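Methyltransferase domain-containing protein (Serratia marcescens, PDB 7CLU) is an S-adenosyl-L-methionine-dependent O-methyltransferase of the prodigiosin synthetic pathway and forms a dimer. Local coordinates at residues Ser53-Gln56 against Leu57-Leu61; Trp107-Leu110 against Lys111-Val114; Arg259-Tyr262 against Arg263-Ala267; Ser283-Glu286 against Phe287-Leu290. One frame throughout, in Å; residues are numbered along the deposited sequence.

All four contacts are local, between residues three or four apart, at helices or their ends. Contact 1 is the most buried: mid-helix turns of helix 51-63 in the dimerisation domain. Contacts 2 and 4 sit at the N-terminal ends of helices 110-116 and 286-298 and are partly buried. They touch each other through Trp-107 and Leu-290 and, like contact 1, face the second subunit. Contact 3 is at the C-terminal end of helix 251-264, about 55 Å from contact 1 between centres, and the other subunit does not touch it. Regular backbone bonds run through contact 1, water bridges mark contact 2, an amide-guanidinium bond marks contact 3, and contact 4 opens on a cis-proline at the N-cap.

Contact 1: Ser53-Gln56 against Leu57-Leu61; sequences STEQ and LLIAL
Ser-53 meets Leu-57 through the backbone: Leu-57 N donates to Ser-53 O at 3.0 Å. The Ser-53 hydroxyl turns elsewhere and bonds to the O of Val-114 of the second subunit. Thr-54 accepts from Leu-58 N through its own O at 2.9 Å. Its methyl CG2 lies alongside Leu-58, 3.8 Å from CD1, and both side chains point the same way. The methyl is there because CG2 stands anti to the backbone N (chi1 of OG1 -59°). The same torsion leaves OG1 beside the backbone N, where it is hydrogen-bonded to Pro-50 O. This is the i to i+4 ladder of an alpha helix, here helix 51-63 in the dimerisation domain, an HTH-clan fold. Glu-55 O takes the straightest bond, from Ile-59 N at 2.8 Å with an N-H...O angle of 173°. The aliphatic part of Glu-55 crosses Ile-59 at a slant, with CG 3.9 Å from CD1. The Glu-55 carboxylate reaches on to a long, weak ion pair with Lys-282 of the second subunit. Gln-56 O receives Ala-60 N at 3.2 Å. The Gln-56 side chain leaves the helix extended, and NE2 bonds to Ser-292 OG of the second subunit.

Contact 2: Trp107-Leu110 against Lys111-Val114; sequences WGEL and KTAV
Leu-110 and Val-114 make the tight part of this contact. CD1 of Leu-110 lies 3.9 Å from CG2 of Val-114, and the two side chains meet at a slant. The Val-114 branch gets there because CG2 stands beside its own backbone N, with CG1 anti to that N (chi1 177°). CG2 also rests on the backbone O of Leu-110. Leu-110 O takes Val-114 N at 2.9 Å. Ala-113 turns its CB toward 107-110, and its N donates to Glu-109 O at 3.1 Å. A weak bond from Thr-112 N reaches the same Glu-109 O. On this packed side Leu-110 and Ala-113 also touch Val-297. Ala-23 of the second subunit covers Leu-110, and Leu-27 of that subunit covers Val-114.

The other side is wetter. Glu-109 and Thr-112 lie side by side, but OE1 and OG1 are 3.9 Å apart. A water fills the link: it donates to Glu-109 OE1 at 2.8 Å and hydrogen-bonds to Thr-112 OG1 at 2.6 Å. The Glu-109 chain, bent at chi2 (-66°), places its carboxylate next to this water. A second water donates to Gly-108 O and accepts from Lys-111 N at 3.0 Å. It thus serves an amide of the first helical turn. The Lys-111 side chain runs extended and exposed. Together these features make a helix N-terminus, with Glu-109 at the N-cap, entered through a type I beta turn from Trp-107 to Leu-110.

Contact 3: Arg259-Tyr262 against Arg263-Ala267; sequences RNIY and RAMPA
Arg-263 runs back alongside Asn-260, one helical turn earlier. Its CB packs 3.5 Å from Arg-259 O, the same oxygen that accepts from Arg-263 N at 2.9 Å. CG stands anti to the backbone N, and the chain stays extended until it bends at chi3 (65°). That bend folds the guanidinium back along the helix. Arg-263 CZ comes 3.8 Å from Asn-260 OD1. Arg-263 NH1 is 3.6 Å from Asn-260 OD1, and NH2 donates to it at 3.2 Å. The amide and guanidinium planes are nearly perpendicular, 80° apart. NH2 sits above the amide carbonyl plane, 50° out of it, and not on a lone pair. The other arm of the amide is also held, since Asn-260 ND2 bonds to Val-227 O. Val-227 is an S-adenosyl-L-homocysteine binding residue.

On another face, Ile-261 CG2 meets Met-265 SD at 3.9 Å. Met-265 CG lies closer still to the backbone, 3.2 Å from Ile-261 O. Both side chains also touch Phe-271 of strand 270-275, so they pack between helix 251-264 and the next strand of this beta-alpha-beta unit. Here the helix ends. Met-265 is the first residue to leave helical angles, and its N makes only weak bonds, to Ile-261 O and Tyr-262 O. Lys-338 NZ bonds to the O atoms of Tyr-262 and Met-265. With both ends of its amide bonded, Asn-260 is fixed in rotation. It ties the exposed Arg-263 to the loop of the cofactor site, and the lysine charge probably offsets the negative pole of the helix end.

Contact 4: Ser283-Glu286 against Phe287-Leu290; sequences SGPE and FTAL
Pro-285 and Thr-288 touch at the start of helix 286-298. The proline ring crosses the threonine side chain at an angle, with CG 3.6 Å from OG1 and 4.1 Å from CB. OG1 is on this side because it stands beside the backbone N of Thr-288 (chi1 -50°). The approach is a carbon-to-oxygen packing contact. Pro-285 follows a cis peptide bond and holds the N-cap position. Its carbonyl points into the helix, and Ala-289 N donates to its O at 2.9 Å with an N-H...O angle of 164°. The methyl of Ala-289 points toward 283-286, 3.4 Å from Glu-286 O.

Glu-286 and Leu-290 are arranged differently. They lie side by side and point the same way. Glu-286 CG is 4.1 Å from Leu-290 CD1, a loose contact. Leu-290 CG comes nearer to the backbone, at 3.5 Å from Glu-286 O. Glu-286 O accepts from Leu-290 N at 3.0 Å. Glu-286 runs out extended, and its OE2 is hydrogen-bonded to Gln-17 NE2 of the second subunit. Gln-17 of that subunit also packs on Leu-290.

The turn links the loop after strand 270-275 to helix 286-298. Thr-288 touches Thr-276 and Leu-278 in the loop after that strand, and its side chain is about 7 Å from that of His-247, the predicted proton acceptor. On the Ala-289 side, Ala-63 of the second subunit, from its helix 51-63, packs against the helix.

Contact 1: Ser53-Gln56 against Leu57-Leu61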
# COMPACT_ATOMS: atom_id res chain seq x y z
N SER A 53 10.04 -17.67 9.07
CA SER A 53 9.15 -16.65 8.53
C SER A 53 8.96 -15.50 9.50
O SER A 53 8.88 -14.34 9.08
CB SER A 53 7.81 -17.26 8.15
OG SER A 53 7.19 -17.88 9.26
N THR A 54 8.83 -15.80 10.81
CA THR A 54 8.81 -14.72 11.80
C THR A 54 10.04 -13.84 11.66
O THR A 54 9.93 -12.60 11.71
CB THR A 54 8.72 -15.27 13.22
OG1 THR A 54 7.54 -16.07 13.36
CG2 THR A 54 8.67 -14.11 14.26
N GLU A 55 11.21 -14.45 11.43
CA GLU A 55 12.44 -13.67 11.27
C GLU A 55 12.36 -12.79 10.03
O GLU A 55 12.79 -11.63 10.06
CB GLU A 55 13.67 -14.58 11.21
CG GLU A 55 14.96 -13.76 11.33
CD GLU A 55 16.26 -14.57 11.34
OE1 GLU A 55 16.25 -15.77 11.06
OE2 GLU A 55 17.30 -13.97 11.66
N GLN A 56 11.76 -13.30 8.95
CA GLN A 56 11.61 -12.49 7.75
C GLN A 56 10.74 -11.27 8.01
O GLN A 56 11.03 -10.18 7.51
CB GLN A 56 11.01 -13.33 6.61
CG GLN A 56 12.01 -14.27 5.93
CD GLN A 56 11.33 -15.23 4.96
OE1 GLN A 56 10.64 -16.16 5.38
NE2 GLN A 56 11.51 -14.99 3.67
N LEU A 57 9.66 -11.45 8.76
CA LEU A 57 8.82 -10.31 9.11
C LEU A 57 9.59 -9.34 10.01
O LEU A 57 9.51 -8.12 9.82
CB LEU A 57 7.55 -10.80 9.79
CG LEU A 57 6.57 -9.70 10.19
CD1 LEU A 57 6.24 -8.80 9.00
CD2 LEU A 57 5.31 -10.35 10.78
N LEU A 58 10.35 -9.86 10.97
CA LEU A 58 11.09 -9.01 11.90
C LEU A 58 12.14 -8.18 11.19
O LEU A 58 12.27 -6.97 11.45
CB LEU A 58 11.74 -9.88 12.98
CG LEU A 58 10.75 -10.49 13.96
CD1 LEU A 58 11.44 -11.59 14.72
CD2 LEU A 58 10.21 -9.41 14.89
N ILE A 59 12.93 -8.82 10.32
CA ILE A 59 13.96 -8.11 9.57
C ILE A 59 13.35 -7.00 8.74
O ILE A 59 13.89 -5.90 8.65
CB ILE A 59 14.74 -9.10 8.68
CG1 ILE A 59 15.59 -10.04 9.54
CG2 ILE A 59 15.60 -8.37 7.66
CD1 ILE A 59 16.28 -11.14 8.70
N ALA A 60 12.21 -7.28 8.10
CA ALA A 60 11.51 -6.25 7.34
C ALA A 60 11.08 -5.10 8.25
O ALA A 60 11.28 -3.93 7.91
CB ALA A 60 10.29 -6.85 6.62
N LEU A 61 10.46 -5.41 9.40
CA LEU A 61 10.03 -4.35 10.30
C LEU A 61 11.22 -3.56 10.82
O LEU A 61 11.12 -2.35 11.03
CB LEU A 61 9.24 -4.94 11.48
CG LEU A 61 7.94 -5.65 11.12
CD1 LEU A 61 7.46 -6.48 12.32
CD2 LEU A 61 6.90 -4.61 10.68

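Contact 2: Trp107-Leu110 against Lys111-Val114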
# COMPACT_ATOMS: atom_id res chain seq x y z
N TRP A 107 -9.41 -2.60 -3.06
CA TRP A 107 -8.50 -1.87 -3.92
C TRP A 107 -7.81 -2.78 -4.93
O TRP A 107 -7.28 -2.28 -5.93
CB TRP A 107 -7.44 -1.12 -3.11
CG TRP A 107 -7.91 0.19 -2.57
CD1 TRP A 107 -8.76 0.39 -1.52
CD2 TRP A 107 -7.53 1.50 -3.03
NE1 TRP A 107 -8.94 1.74 -1.30
CE2 TRP A 107 -8.19 2.44 -2.22
CE3 TRP A 107 -6.69 1.96 -4.06
CZ2 TRP A 107 -8.04 3.83 -2.39
CZ3 TRP A 107 -6.56 3.33 -4.24
CH2 TRP A 107 -7.22 4.25 -3.40
N GLY A 108 -7.78 -4.08 -4.68
CA GLY A 108 -7.30 -5.00 -5.69
C GLY A 108 -8.05 -4.84 -7.00
O GLY A 108 -7.48 -5.04 -8.07
N GLU A 109 -9.31 -4.42 -6.92
CA GLU A 109 -10.16 -4.25 -8.09
C GLU A 109 -10.44 -2.77 -8.40
O GLU A 109 -11.50 -2.43 -8.93
CB GLU A 109 -11.47 -5.02 -7.89
CG GLU A 109 -11.28 -6.52 -7.66
CD GLU A 109 -10.72 -7.23 -8.89
OE1 GLU A 109 -11.31 -7.10 -9.97
OE2 GLU A 109 -9.66 -7.89 -8.78
N LEU A 110 -9.48 -1.89 -8.06
CA LEU A 110 -9.64 -0.48 -8.38
C LEU A 110 -9.88 -0.26 -9.87
O LEU A 110 -10.69 0.60 -10.25
CB LEU A 110 -8.41 0.31 -7.93
CG LEU A 110 -8.41 1.80 -8.33
CD1 LEU A 110 -9.56 2.54 -7.64
CD2 LEU A 110 -7.07 2.47 -8.01
N LYS A 111 -9.17 -1.01 -10.73
CA LYS A 111 -9.30 -0.82 -12.17
C LYS A 111 -10.76 -0.96 -12.59
O LYS A 111 -11.27 -0.13 -13.35
CB LYS A 111 -8.43 -1.83 -12.92
CG LYS A 111 -8.83 -2.05 -14.39
CD LYS A 111 -7.91 -3.07 -15.07
CE LYS A 111 -8.64 -3.84 -16.18
NZ LYS A 111 -7.71 -4.71 -16.97
N THR A 112 -11.44 -1.97 -12.06
CA THR A 112 -12.83 -2.20 -12.44
C THR A 112 -13.76 -1.17 -11.81
O THR A 112 -14.78 -0.81 -12.41
CB THR A 112 -13.22 -3.63 -12.06
OG1 THR A 112 -12.37 -4.55 -12.75
CG2 THR A 112 -14.68 -3.93 -12.43
N ALA A 113 -13.41 -0.68 -10.61
CA ALA A 113 -14.22 0.36 -9.98
C ALA A 113 -14.17 1.65 -10.79
O ALA A 113 -15.17 2.37 -10.89
CB ALA A 113 -13.74 0.62 -8.54
N VAL A 114 -13.02 1.95 -11.39
CA VAL A 114 -12.94 3.13 -12.23
C VAL A 114 -13.65 2.87 -13.56
O VAL A 114 -14.30 3.76 -14.12
CB VAL A 114 -11.48 3.55 -12.45
CG1 VAL A 114 -11.41 4.75 -13.39
CG2 VAL A 114 -10.82 3.92 -11.12
O HOH W 1 -7.06 -2.87 -9.78
O HOH W 2 -10.15 -5.02 -11.45

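Contact 3: Arg259-Tyr262 against Arg263-Ala267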
# COMPACT_ATOMS: atom_id res chain seq x y z
N ARG A 259 -30.97 18.93 2.87
CA ARG A 259 -32.34 19.41 2.87
C ARG A 259 -33.10 18.88 4.07
O ARG A 259 -33.91 19.59 4.67
CB ARG A 259 -33.02 19.01 1.56
CG ARG A 259 -32.59 19.83 0.35
CD ARG A 259 -33.62 19.78 -0.79
NE ARG A 259 -33.65 18.48 -1.43
CZ ARG A 259 -33.11 18.23 -2.62
NH1 ARG A 259 -32.52 19.21 -3.29
NH2 ARG A 259 -33.17 17.00 -3.14
N ASN A 260 -32.84 17.62 4.46
CA ASN A 260 -33.52 17.06 5.62
C ASN A 260 -33.17 17.82 6.89
O ASN A 260 -34.04 18.10 7.72
CB ASN A 260 -33.17 15.57 5.78
CG ASN A 260 -33.95 14.68 4.83
OD1 ASN A 260 -34.91 15.12 4.19
ND2 ASN A 260 -33.56 13.41 4.74
N ILE A 261 -31.88 18.14 7.07
CA ILE A 261 -31.47 18.92 8.24
C ILE A 261 -32.02 20.34 8.16
O ILE A 261 -32.49 20.88 9.16
CB ILE A 261 -29.94 18.93 8.36
CG1 ILE A 261 -29.43 17.51 8.67
CG2 ILE A 261 -29.52 19.93 9.43
CD1 ILE A 261 -27.92 17.38 8.68
N TYR A 262 -31.95 20.96 6.98
CA TYR A 262 -32.47 22.32 6.83
C TYR A 262 -33.93 22.40 7.23
O TYR A 262 -34.33 23.32 7.96
CB TYR A 262 -32.30 22.78 5.38
CG TYR A 262 -32.82 24.18 5.15
CD1 TYR A 262 -32.01 25.28 5.40
CD2 TYR A 262 -34.12 24.40 4.70
CE1 TYR A 262 -32.47 26.57 5.20
CE2 TYR A 262 -34.60 25.69 4.50
CZ TYR A 262 -33.76 26.77 4.75
OH TYR A 262 -34.21 28.06 4.56
N ARG A 263 -34.73 21.43 6.79
CA ARG A 263 -36.17 21.46 7.08
C ARG A 263 -36.41 21.35 8.58
O ARG A 263 -37.32 22.01 9.12
CB ARG A 263 -36.87 20.33 6.33
CG ARG A 263 -38.38 20.34 6.47
CD ARG A 263 -39.05 19.37 5.52
NE ARG A 263 -38.72 17.97 5.81
CZ ARG A 263 -37.94 17.21 5.05
NH1 ARG A 263 -37.40 17.70 3.93
NH2 ARG A 263 -37.70 15.95 5.40
N ALA A 264 -35.59 20.57 9.27
CA ALA A 264 -35.80 20.31 10.69
C ALA A 264 -35.20 21.37 11.60
O ALA A 264 -35.59 21.45 12.78
CB ALA A 264 -35.23 18.93 11.05
N MET A 265 -34.30 22.21 11.09
CA MET A 265 -33.61 23.19 11.92
C MET A 265 -34.56 24.27 12.40
O MET A 265 -35.56 24.56 11.75
CB MET A 265 -32.49 23.86 11.13
CG MET A 265 -31.20 23.08 11.08
SD MET A 265 -30.15 23.76 9.79
CE MET A 265 -29.87 25.41 10.43
N PRO A 266 -34.26 24.92 13.52
CA PRO A 266 -35.03 26.10 13.92
C PRO A 266 -34.76 27.25 12.97
O PRO A 266 -33.71 27.32 12.32
CB PRO A 266 -34.52 26.40 15.33
CG PRO A 266 -33.09 25.91 15.32
CD PRO A 266 -33.13 24.66 14.45
N ALA A 267 -35.73 28.16 12.88
CA ALA A 267 -35.52 29.36 12.10
C ALA A 267 -34.36 30.16 12.68
O ALA A 267 -34.21 30.24 13.90
CB ALA A 267 -36.79 30.21 12.07

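Contact 4: Ser283-Glu286 against Phe287-Leu290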
# COMPACT_ATOMS: atom_id res chain seq x y z
N SER A 283 -6.53 19.49 -6.93
CA SER A 283 -5.22 18.91 -7.18
C SER A 283 -4.70 18.13 -5.98
O SER A 283 -3.58 17.60 -6.03
CB SER A 283 -4.21 20.00 -7.55
OG SER A 283 -3.95 20.84 -6.44
N GLY A 284 -5.47 18.06 -4.91
CA GLY A 284 -5.05 17.45 -3.68
C GLY A 284 -5.97 17.91 -2.58
O GLY A 284 -7.07 18.40 -2.86
N PRO A 285 -5.55 17.78 -1.31
CA PRO A 285 -4.26 17.16 -0.93
C PRO A 285 -4.23 15.65 -1.20
O PRO A 285 -5.25 15.06 -1.54
CB PRO A 285 -4.15 17.46 0.56
CG PRO A 285 -5.53 17.72 1.01
CD PRO A 285 -6.28 18.30 -0.15
N GLU A 286 -3.06 15.05 -1.04
CA GLU A 286 -2.85 13.70 -1.55
C GLU A 286 -3.74 12.68 -0.84
O GLU A 286 -4.46 11.92 -1.50
CB GLU A 286 -1.39 13.29 -1.42
CG GLU A 286 -1.11 11.94 -2.05
CD GLU A 286 0.36 11.65 -2.16
OE1 GLU A 286 1.15 12.62 -2.15
OE2 GLU A 286 0.72 10.46 -2.24
N PHE A 287 -3.71 12.66 0.49
CA PHE A 287 -4.50 11.65 1.18
C PHE A 287 -5.98 11.77 0.85
O PHE A 287 -6.66 10.76 0.61
CB PHE A 287 -4.28 11.72 2.69
CG PHE A 287 -5.07 10.69 3.42
CD1 PHE A 287 -4.83 9.34 3.20
CD2 PHE A 287 -6.11 11.06 4.27
CE1 PHE A 287 -5.58 8.36 3.84
CE2 PHE A 287 -6.86 10.09 4.92
CZ PHE A 287 -6.59 8.74 4.69
N THR A 288 -6.50 13.00 0.80
CA THR A 288 -7.91 13.21 0.47
C THR A 288 -8.24 12.76 -0.95
O THR A 288 -9.31 12.19 -1.19
CB THR A 288 -8.28 14.69 0.61
OG1 THR A 288 -7.83 15.16 1.89
CG2 THR A 288 -9.80 14.88 0.50
N ALA A 289 -7.35 13.03 -1.90
CA ALA A 289 -7.53 12.53 -3.25
C ALA A 289 -7.63 11.00 -3.25
O ALA A 289 -8.48 10.43 -3.95
CB ALA A 289 -6.39 13.01 -4.14
N LEU A 290 -6.79 10.33 -2.46
CA LEU A 290 -6.84 8.88 -2.41
C LEU A 290 -8.03 8.40 -1.59
O LEU A 290 -8.60 7.34 -1.88
CB LEU A 290 -5.54 8.33 -1.83
CG LEU A 290 -4.34 8.60 -2.74
CD1 LEU A 290 -3.03 8.36 -2.01
CD2 LEU A 290 -4.43 7.70 -3.94